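La protein (Trypanosoma brucei, PDB 1S29) probably binds RNA through its N-terminal La motif, a winged-helix domain that carries a conserved aromatic patch. Local coordinates at residues A[31-36]-A[43-48]; A[76-79]-A[84-87]. One frame throughout, in Å; residues are numbered along the deposited sequence.

Contact 1: residues A[31-36]-A[43-48]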
ATOM      1  N   ILE A  31      14.427  -5.356  -1.503  1.00  4.90           N
ATOM      2  CA  ILE A  31      14.666  -6.596  -0.780  1.00  5.24           C
ATOM      3  C   ILE A  31      13.764  -6.703   0.445  1.00  4.78           C
ATOM      4  O   ILE A  31      13.253  -7.780   0.766  1.00  6.37           O
ATOM      5  CB  ILE A  31      16.130  -6.704  -0.314  1.00  7.29           C
ATOM      6  CG1 ILE A  31      17.076  -6.668  -1.516  1.00 12.70           C
ATOM      7  CG2 ILE A  31      16.337  -7.972   0.502  1.00  8.84           C
ATOM      8  CD1 ILE A  31      18.535  -6.529  -1.140  1.00 14.74           C
ATOM      9  N   PHE A  32      13.576  -5.589   1.139  1.00  5.77           N
ATOM     10  CA  PHE A  32      12.732  -5.616   2.318  1.00  4.29           C
ATOM     11  C   PHE A  32      11.293  -5.916   1.938  1.00  4.59           C
ATOM     12  O   PHE A  32      10.669  -6.798   2.525  1.00  5.55           O
ATOM     13  CB  PHE A  32      12.791  -4.283   3.059  1.00  5.97           C
ATOM     14  CG  PHE A  32      11.956  -4.249   4.305  1.00  4.31           C
ATOM     15  CD1 PHE A  32      12.435  -4.782   5.496  1.00  5.32           C
ATOM     16  CD2 PHE A  32      10.682  -3.695   4.276  1.00  4.83           C
ATOM     17  CE1 PHE A  32      11.654  -4.765   6.648  1.00  6.88           C
ATOM     18  CE2 PHE A  32       9.885  -3.672   5.423  1.00  4.65           C
ATOM     19  CZ  PHE A  32      10.374  -4.206   6.610  1.00  6.56           C
ATOM     20  N   LEU A  33      10.761  -5.184   0.965  1.00  4.13           N
ATOM     21  CA  LEU A  33       9.377  -5.402   0.566  1.00  3.83           C
ATOM     22  C   LEU A  33       9.176  -6.812   0.009  1.00  4.60           C
ATOM     23  O   LEU A  33       8.182  -7.472   0.332  1.00  4.38           O
ATOM     24  CB  LEU A  33       8.941  -4.350  -0.453  1.00  4.69           C
ATOM     25  CG  LEU A  33       7.456  -4.377  -0.831  1.00  6.28           C
ATOM     26  CD1 LEU A  33       6.603  -4.234   0.430  1.00  6.62           C
ATOM     27  CD2 LEU A  33       7.153  -3.253  -1.819  1.00  6.79           C
ATOM     28  N   LYS A  34      10.101  -7.281  -0.823  1.00  5.31           N
ATOM     29  CA  LYS A  34       9.966  -8.634  -1.358  1.00  5.36           C
ATOM     30  C   LYS A  34       9.992  -9.645  -0.219  1.00  5.73           C
ATOM     31  O   LYS A  34       9.355 -10.701  -0.301  1.00  6.17           O
ATOM     32  CB  LYS A  34      11.090  -8.948  -2.343  1.00  5.94           C
ATOM     33  CG  LYS A  34      10.845  -8.378  -3.722  1.00  6.84           C
ATOM     34  CD  LYS A  34      11.896  -8.836  -4.717  1.00  8.50           C
ATOM     35  CE  LYS A  34      13.263  -8.242  -4.414  1.00  8.73           C
ATOM     36  NZ  LYS A  34      14.265  -8.693  -5.434  1.00 10.35           N
ATOM     37  N   GLY A  35      10.727  -9.321   0.840  1.00  4.24           N
ATOM     38  CA  GLY A  35      10.799 -10.217   1.979  1.00  6.32           C
ATOM     39  C   GLY A  35       9.447 -10.345   2.656  1.00  5.41           C
ATOM     40  O   GLY A  35       9.050 -11.433   3.075  1.00  5.10           O
ATOM     41  N   LYS A  36       8.743  -9.228   2.783  1.00  5.31           N
ATOM     42  CA  LYS A  36       7.427  -9.242   3.417  1.00  3.97           C
ATOM     43  C   LYS A  36       6.447 -10.016   2.539  1.00  4.79           C
ATOM     44  O   LYS A  36       5.636 -10.818   3.025  1.00  4.36           O
ATOM     45  CB  LYS A  36       6.917  -7.813   3.607  1.00  4.65           C
ATOM     46  CG  LYS A  36       7.666  -7.016   4.657  1.00  5.82           C
ATOM     47  CD  LYS A  36       7.455  -7.594   6.050  1.00 11.58           C
ATOM     48  CE  LYS A  36       8.200  -6.779   7.104  1.00 15.41           C
ATOM     49  NZ  LYS A  36       8.123  -7.402   8.457  1.00 19.61           N
ATOM     50  N   GLY A  43       1.421 -12.983  -1.340  1.00  5.01           N
ATOM     51  CA  GLY A  43       2.173 -11.747  -1.481  1.00  5.63           C
ATOM     52  C   GLY A  43       1.569 -10.587  -0.716  1.00  5.55           C
ATOM     53  O   GLY A  43       1.821  -9.422  -1.031  1.00  5.26           O
ATOM     54  N   PHE A  44       0.744 -10.901   0.277  1.00  4.33           N
ATOM     55  CA  PHE A  44       0.119  -9.870   1.096  1.00  5.21           C
ATOM     56  C   PHE A  44       1.125  -9.194   2.026  1.00  6.02           C
ATOM     57  O   PHE A  44       1.990  -9.850   2.628  1.00  6.08           O
ATOM     58  CB  PHE A  44      -1.022 -10.471   1.930  1.00  5.46           C
ATOM     59  CG  PHE A  44      -2.357 -10.477   1.231  1.00  6.82           C
ATOM     60  CD1 PHE A  44      -3.030 -11.669   0.990  1.00  7.81           C
ATOM     61  CD2 PHE A  44      -2.945  -9.282   0.830  1.00  7.15           C
ATOM     62  CE1 PHE A  44      -4.277 -11.668   0.356  1.00  8.55           C
ATOM     63  CE2 PHE A  44      -4.186  -9.271   0.198  1.00  7.54           C
ATOM     64  CZ  PHE A  44      -4.852 -10.473  -0.040  1.00  8.40           C
ATOM     65  N   VAL A  45       0.994  -7.874   2.133  1.00  5.24           N
ATOM     66  CA  VAL A  45       1.846  -7.051   2.993  1.00  5.01           C
ATOM     67  C   VAL A  45       0.909  -6.246   3.893  1.00  4.61           C
ATOM     68  O   VAL A  45      -0.039  -5.636   3.404  1.00  5.12           O
ATOM     69  CB  VAL A  45       2.699  -6.066   2.158  1.00  4.79           C
ATOM     70  CG1 VAL A  45       3.486  -5.154   3.094  1.00  6.49           C
ATOM     71  CG2 VAL A  45       3.655  -6.837   1.248  1.00  4.34           C
ATOM     72  N   SER A  46       1.158  -6.247   5.202  1.00  4.76           N
ATOM     73  CA  SER A  46       0.282  -5.521   6.119  1.00  5.05           C
ATOM     74  C   SER A  46       0.328  -4.017   5.896  1.00  6.70           C
ATOM     75  O   SER A  46       1.380  -3.456   5.591  1.00  6.45           O
ATOM     76  CB  SER A  46       0.638  -5.834   7.575  1.00  7.20           C
ATOM     77  OG  SER A  46       1.876  -5.240   7.967  1.00  6.42           O
ATOM     78  N   LEU A  47      -0.827  -3.372   6.044  1.00  7.02           N
ATOM     79  CA  LEU A  47      -0.895  -1.934   5.859  1.00  6.36           C
ATOM     80  C   LEU A  47      -0.083  -1.243   6.958  1.00  6.26           C
ATOM     81  O   LEU A  47       0.412  -0.137   6.754  1.00  5.82           O
ATOM     82  CB  LEU A  47      -2.357  -1.455   5.856  1.00  8.04           C
ATOM     83  CG  LEU A  47      -3.273  -2.010   4.752  1.00 10.21           C
ATOM     84  CD1 LEU A  47      -4.605  -1.269   4.776  1.00 11.03           C
ATOM     85  CD2 LEU A  47      -2.618  -1.851   3.394  1.00 11.81           C
ATOM     86  N   GLU A  48       0.079  -1.884   8.118  1.00  6.03           N
ATOM     87  CA  GLU A  48       0.881  -1.237   9.149  1.00  7.11           C
ATOM     88  C   GLU A  48       2.332  -1.146   8.684  1.00  6.57           C
ATOM     89  O   GLU A  48       3.057  -0.242   9.086  1.00  6.34           O
ATOM     90  CB  GLU A  48       0.787  -1.963  10.505  1.00  9.49           C
ATOM     91  CG  GLU A  48       1.192  -3.420  10.515  1.00 10.31           C
ATOM     92  CD  GLU A  48       1.149  -4.019  11.918  1.00 11.79           C
ATOM     93  OE1 GLU A  48       0.252  -3.643  12.706  1.00 13.38           O
ATOM     94  OE2 GLU A  48       2.005  -4.868  12.234  1.00 11.47           O
TER
HETATM   95  O   HOH W   1       3.715  -9.882   4.724  1.00 10.64           O
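Helix 31-37 comes nearest to the short strand 45-46 at Lys-36 and Val-45, whose CA atoms lie 6.0 Å apart, and the two backbones meet there through a water instead of directly. The water lies 2.7 Å from Lys-36 O and 2.7 Å from Phe-44 O, placed to donate to either; it has more acceptors near it than protons to give, so the bridge may not be complete at every moment. Lys-36 O and Phe-44 O, 3.8 Å apart, are both acceptors and cannot bond to each other; a water able to donate suits the place between them. Phe-44 O has a second donor in the side-chain amide of Asn-40, which lies between the segments.

Val-45 supplies the apolar part. Its CG2 branch does the touching: it reaches CD1 of Leu-33 at 4.0 Å and CB of Lys-36 at 4.1 Å. The Leu-33 and Val-45 side chains cross at about a right angle. Leu-33 starts obliquely to the strand, but with CG anti to the backbone N (chi1 -173°) it brings a methyl group round to the valine.

In the winged-helix fold of the La motif, strand 45-46 is an edge of the small antiparallel sheet, hydrogen-bonded to strand 84-87, so this contact sets a helix beside the sheet margin. A branched valine suits a buried strand position, and leucine gives the helix a longer apolar reach; Phe-53 also packs on Leu-33. Lys-36 suits the border because its CB meets the valine while the chain, bent at chi2 (-66°), carries the ammonium away from the strand.

Contact 2: residues A[76-79]-A[84-87]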
ATOM      1  N   LEU A  76      -3.719  -3.033  -7.181  1.00 10.55           N
ATOM      2  CA  LEU A  76      -3.604  -3.582  -5.831  1.00 10.36           C
ATOM      3  C   LEU A  76      -4.908  -4.240  -5.407  1.00 10.71           C
ATOM      4  O   LEU A  76      -5.976  -3.888  -5.905  1.00 11.64           O
ATOM      5  CB  LEU A  76      -3.272  -2.462  -4.842  1.00 10.52           C
ATOM      6  CG  LEU A  76      -2.012  -1.632  -5.111  1.00  9.80           C
ATOM      7  CD1 LEU A  76      -2.089  -0.337  -4.323  1.00 11.78           C
ATOM      8  CD2 LEU A  76      -0.763  -2.424  -4.729  1.00 11.17           C
ATOM      9  N   VAL A  77      -4.811  -5.190  -4.479  1.00  9.56           N
ATOM     10  CA  VAL A  77      -5.983  -5.897  -3.962  1.00 10.09           C
ATOM     11  C   VAL A  77      -5.876  -5.956  -2.441  1.00  9.37           C
ATOM     12  O   VAL A  77      -4.846  -6.383  -1.906  1.00  8.61           O
ATOM     13  CB  VAL A  77      -6.057  -7.352  -4.486  1.00 10.49           C
ATOM     14  CG1 VAL A  77      -7.293  -8.041  -3.920  1.00 12.61           C
ATOM     15  CG2 VAL A  77      -6.091  -7.368  -5.996  1.00 11.98           C
ATOM     16  N   LEU A  78      -6.937  -5.524  -1.757  1.00  8.96           N
ATOM     17  CA  LEU A  78      -6.986  -5.535  -0.299  1.00  8.98           C
ATOM     18  C   LEU A  78      -7.456  -6.900   0.201  1.00 10.39           C
ATOM     19  O   LEU A  78      -8.252  -7.571  -0.456  1.00 10.41           O
ATOM     20  CB  LEU A  78      -7.945  -4.449   0.207  1.00  9.72           C
ATOM     21  CG  LEU A  78      -7.427  -3.009   0.125  1.00  9.69           C
ATOM     22  CD1 LEU A  78      -8.575  -2.014   0.308  1.00 10.94           C
ATOM     23  CD2 LEU A  78      -6.352  -2.807   1.187  1.00  9.01           C
ATOM     24  N   SER A  79      -6.952  -7.305   1.360  1.00 10.02           N
ATOM     25  CA  SER A  79      -7.341  -8.583   1.941  1.00 11.77           C
ATOM     26  C   SER A  79      -8.786  -8.460   2.407  1.00 13.77           C
ATOM     27  O   SER A  79      -9.282  -7.355   2.615  1.00 14.14           O
ATOM     28  CB  SER A  79      -6.421  -8.945   3.116  1.00 10.91           C
ATOM     29  OG  SER A  79      -6.456  -7.973   4.144  1.00  9.77           O
HETATM   30  N   MSE A  84      -4.406  -5.947   4.979  1.00  6.54           N
HETATM   31  CA  MSE A  84      -3.261  -6.196   4.100  1.00  6.39           C
HETATM   32  C   MSE A  84      -3.559  -5.854   2.644  1.00  6.87           C
HETATM   33  O   MSE A  84      -4.707  -5.675   2.248  1.00  7.59           O
HETATM   34  CB  MSE A  84      -2.836  -7.668   4.189  1.00  6.97           C
HETATM   35  CG  MSE A  84      -2.697  -8.198   5.607  1.00  7.61           C
HETATM   36 SE   MSE A  84      -2.010 -10.019   5.684  1.00 14.74          SE
HETATM   37  CE  MSE A  84      -0.117  -9.584   5.654  1.00  8.19           C
ATOM     38  N   VAL A  85      -2.507  -5.767   1.836  1.00  5.62           N
ATOM     39  CA  VAL A  85      -2.674  -5.475   0.422  1.00  5.26           C
ATOM     40  C   VAL A  85      -1.632  -6.259  -0.367  1.00  5.64           C
ATOM     41  O   VAL A  85      -0.543  -6.529   0.132  1.00  5.12           O
ATOM     42  CB  VAL A  85      -2.511  -3.957   0.134  1.00  6.21           C
ATOM     43  CG1 VAL A  85      -1.094  -3.503   0.468  1.00  6.32           C
ATOM     44  CG2 VAL A  85      -2.854  -3.667  -1.329  1.00  8.04           C
ATOM     45  N   ARG A  86      -1.986  -6.639  -1.591  1.00  5.88           N
ATOM     46  CA  ARG A  86      -1.083  -7.389  -2.454  1.00  6.32           C
ATOM     47  C   ARG A  86      -1.149  -6.851  -3.876  1.00  6.88           C
ATOM     48  O   ARG A  86      -2.075  -6.117  -4.232  1.00  8.13           O
ATOM     49  CB  ARG A  86      -1.462  -8.872  -2.470  1.00  5.71           C
ATOM     50  CG  ARG A  86      -2.829  -9.165  -3.090  1.00  8.55           C
ATOM     51  CD  ARG A  86      -3.084 -10.660  -3.103  1.00  9.88           C
ATOM     52  NE  ARG A  86      -4.427 -11.002  -3.573  1.00 11.42           N
ATOM     53  CZ  ARG A  86      -4.831 -10.923  -4.838  1.00 12.54           C
ATOM     54  NH1 ARG A  86      -4.005 -10.508  -5.785  1.00 11.88           N
ATOM     55  NH2 ARG A  86      -6.069 -11.278  -5.161  1.00 13.79           N
ATOM     56  N   ARG A  87      -0.150  -7.199  -4.679  1.00  7.52           N
ATOM     57  CA  ARG A  87      -0.138  -6.789  -6.071  1.00  8.45           C
ATOM     58  C   ARG A  87      -1.200  -7.608  -6.780  1.00 10.06           C
ATOM     59  O   ARG A  87      -1.468  -8.759  -6.406  1.00 10.33           O
ATOM     60  CB  ARG A  87       1.204  -7.104  -6.733  1.00  9.46           C
ATOM     61  CG  ARG A  87       2.331  -6.155  -6.429  1.00  9.86           C
ATOM     62  CD  ARG A  87       3.643  -6.783  -6.882  1.00  8.89           C
ATOM     63  NE  ARG A  87       3.560  -7.328  -8.234  1.00 10.87           N
ATOM     64  CZ  ARG A  87       3.996  -6.708  -9.330  1.00 11.95           C
ATOM     65  NH1 ARG A  87       4.556  -5.506  -9.248  1.00  9.96           N
ATOM     66  NH2 ARG A  87       3.880  -7.299 -10.514  1.00 12.43           N
TER
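Val-77 and Arg-86 lie side by side on one face of an antiparallel hairpin, their side chains pointing the same way. The isopropyl group packs against the flat guanidinium: Val-77 CB lies 3.8 Å above the plane of the Arg-86 guanidinium, over its centre. Around that point Val-77 CG1 is near Arg-86 NH2 (3.7 Å) and Val-77 CG2 near Arg-86 NH1. Arg-86 reaches this position because CG stands between its backbone N and carbonyl carbon (chi1 65°) and the chain then runs extended to NE, so the flat group lies across the valine. NH1 also bonds Arg-87 O, near the guanidinium plane, which helps fix the rotation of the group. A long arginine thus spends its methylenes and one flat face on a partly exposed valine and leaves NH1 able to bond Arg-87 O.

These two residues form a hydrogen-bonded pair, Val-77 N to Arg-86 O and Arg-86 N to Val-77 O, each 2.9 Å. Toward the turn, Ser-79 N bonds Met-84 O. Ser-79 OG accepts from the N of Met-84, a selenomethionine here, at 3.0 Å. The strongest partner of this hydroxyl is Asp-81 OD1, and Leu-83 N bonds it as well, so a small side chain helps close the turn.

On the other face Val-85 meets Leu-78, whose CD2 lies 4.1 Å from Val-85 CB. Val-85 CG2 lies 3.7 Å from Leu-76 CB, the two side chains crossing obliquely. Ile-70 of helix 63-70 covers Val-85 and Leu-78, as suits apolar, branched residues on an inward face, and Leu-76 also touches it. Two antiparallel strands joined by a short turn, with an apolar face toward the helices, form the beta-hairpin wing of a winged helix-turn-helix domain.

From the N terminus, the chain passes helices 8-21 and 24-27 before contact 1 closes a short loop, bringing strand 45-46 back beside helix 31-37. Helices 47-50, 54-57 and 63-70 follow, and only then does contact 2 close a still shorter loop, the hairpin. The two are in series, neither nested nor crossed, with centres about 10 Å apart. Strand 84-87 joins them: it lies between 76-78 and 45-46 in the sheet, and a probable hydrogen bond runs from Val-45 N to Val-85 O (2.9 Å). The Phe-44 ring also packs against Arg-86, with Phe-44 CZ 3.5 Å from Arg-86 CD. Helix 31-37 is thus linked through strand 45-46 to the two strands of the wing.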